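Long-range contact in dimethyl-sulfide monooxygenase (Hyphomicrobium sulfonivorans, PDB 6AK1), which uses FMN, NADH and oxygen to oxidise dimethyl sulfide to methanethiol and formaldehyde, the first step in its degradation: residues 224-229 with 239-244. Numbering follows the deposited sequence.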
loop_
_atom_site.group_PDB
_atom_site.type_symbol
_atom_site.label_atom_id
_atom_site.label_comp_id
_atom_site.label_asym_id
_atom_site.label_seq_id
_atom_site.Cartn_x
_atom_site.Cartn_y
_atom_site.Cartn_z
ATOM N N ILE A 224 -8.046 1.730 -5.084
ATOM C CA ILE A 224 -7.730 2.534 -3.910
ATOM C C ILE A 224 -7.271 1.617 -2.785
ATOM O O ILE A 224 -8.039 0.771 -2.310
ATOM C CB ILE A 224 -8.929 3.386 -3.478
ATOM C CG1 ILE A 224 -9.476 4.175 -4.682
ATOM C CG2 ILE A 224 -8.503 4.321 -2.366
ATOM C CD1 ILE A 224 -8.489 5.207 -5.264
ATOM N N PHE A 225 -6.014 1.767 -2.371
ATOM C CA PHE A 225 -5.491 1.113 -1.178
ATOM C C PHE A 225 -5.382 2.140 -0.060
ATOM O O PHE A 225 -5.059 3.307 -0.302
ATOM C CB PHE A 225 -4.110 0.490 -1.418
ATOM C CG PHE A 225 -4.115 -0.730 -2.309
ATOM C CD1 PHE A 225 -5.298 -1.342 -2.684
ATOM C CD2 PHE A 225 -2.917 -1.267 -2.765
ATOM C CE1 PHE A 225 -5.280 -2.465 -3.501
ATOM C CE2 PHE A 225 -2.894 -2.402 -3.581
ATOM C CZ PHE A 225 -4.072 -2.997 -3.945
ATOM N N GLN A 226 -5.658 1.700 1.167
ATOM C CA GLN A 226 -5.551 2.572 2.333
ATOM C C GLN A 226 -5.170 1.755 3.552
ATOM O O GLN A 226 -5.515 0.582 3.664
ATOM C CB GLN A 226 -6.854 3.299 2.653
ATOM C CG GLN A 226 -7.233 4.328 1.648
ATOM C CD GLN A 226 -8.559 4.949 1.967
ATOM O OE1 GLN A 226 -9.601 4.465 1.533
ATOM N NE2 GLN A 226 -8.532 6.031 2.727
ATOM N N ALA A 227 -4.472 2.400 4.472
ATOM C CA ALA A 227 -4.146 1.782 5.741
ATOM C C ALA A 227 -5.363 1.823 6.651
ATOM O O ALA A 227 -6.120 2.803 6.659
ATOM C CB ALA A 227 -2.970 2.497 6.399
ATOM N N GLY A 228 -5.565 0.734 7.395
ATOM C CA GLY A 228 -6.575 0.741 8.435
ATOM C C GLY A 228 -6.326 1.854 9.436
ATOM O O GLY A 228 -5.189 2.263 9.686
ATOM N N ALA A 229 -7.413 2.374 9.990
ATOM C CA ALA A 229 -7.315 3.504 10.896
ATOM C C ALA A 229 -8.454 3.427 11.895
ATOM O O ALA A 229 -9.434 2.700 11.703
ATOM C CB ALA A 229 -7.342 4.842 10.143
ATOM N N SER A 239 -14.994 4.331 3.640
ATOM C CA SER A 239 -15.704 4.890 2.492
ATOM C C SER A 239 -14.953 4.644 1.181
ATOM O O SER A 239 -15.572 4.332 0.162
ATOM C CB SER A 239 -15.942 6.387 2.695
ATOM O OG SER A 239 -16.558 6.625 3.940
ATOM N N ASN A 240 -13.626 4.758 1.178
ATOM C CA ASN A 240 -12.897 4.808 -0.091
ATOM C C ASN A 240 -12.139 3.535 -0.447
ATOM O O ASN A 240 -11.995 3.242 -1.634
ATOM C CB ASN A 240 -11.901 5.971 -0.077
ATOM C CG ASN A 240 -12.581 7.308 -0.024
ATOM O OD1 ASN A 240 -13.107 7.789 -1.029
ATOM N ND2 ASN A 240 -12.596 7.915 1.153
ATOM N N ALA A 241 -11.663 2.777 0.541
ATOM C CA ALA A 241 -10.721 1.695 0.281
ATOM C C ALA A 241 -11.370 0.569 -0.511
ATOM O O ALA A 241 -12.470 0.117 -0.184
ATOM C CB ALA A 241 -10.154 1.147 1.594
ATOM N N GLU A 242 -10.691 0.124 -1.563
ATOM C CA GLU A 242 -10.996 -1.171 -2.151
ATOM C C GLU A 242 -10.087 -2.272 -1.624
ATOM O O GLU A 242 -10.507 -3.429 -1.564
ATOM C CB GLU A 242 -10.913 -1.096 -3.675
ATOM C CG GLU A 242 -11.811 -0.004 -4.259
ATOM C CD GLU A 242 -11.633 0.180 -5.763
ATOM O OE1 GLU A 242 -12.380 -0.458 -6.541
ATOM O OE2 GLU A 242 -10.735 0.966 -6.158
ATOM N N GLY A 243 -8.858 -1.935 -1.241
ATOM C CA GLY A 243 -7.996 -2.814 -0.472
ATOM C C GLY A 243 -7.589 -2.077 0.790
ATOM O O GLY A 243 -7.220 -0.895 0.719
ATOM N N MET A 244 -7.688 -2.719 1.953
ATOM C CA MET A 244 -7.317 -2.077 3.205
ATOM C C MET A 244 -6.180 -2.853 3.846
ATOM O O MET A 244 -6.265 -4.076 4.002
ATOM C CB MET A 244 -8.505 -1.969 4.159
ATOM C CG MET A 244 -8.312 -0.859 5.184
ATOM S SD MET A 244 -9.728 -0.648 6.273
ATOM C CE MET A 244 -10.957 -0.094 5.086
#
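Phe225 and Gln226 pair in parallel with Gly243 and Met244, closing a beta-alpha-beta unit of the TIM barrel: strand 223-227, helix 232-240, strand 243-246. Backbone bonds set the register. Ile224 O accepts two donors, Glu242 N at 2.8 Å and the straighter Gly243 N at 3.0 Å, and two residues along, Gln226 N gives to Gly243 O at 3.1 Å. A CA-H...O contact joins Met244 CA to Gln226 O.

Glu242 adds a side-chain hydrogen bond. Its chain runs extended beyond CG (chi2 174°), bringing OE2 to Ile224 N at 3.0 Å, on the anti side of the carboxylate, while OE1 makes a salt bridge with Arg432. An alanine here would probably leave Ile224 N without this acceptor and Arg432 without its carboxylate mate.

Side chains make van der Waals contacts on both faces. On one, the Phe225 ring lies obliquely against Gly243, Phe225 CD1 3.8 Å from Gly243 CA, and also meets the Phe55 ring, the two planes nearly parallel. On the other, Gln226 CB meets Ala241 CB. Met244, with CG anti to its backbone N (chi1 -157°), lays CG 3.5 Å from Gln226 O and SD 4.1 Å from Gly228 CA.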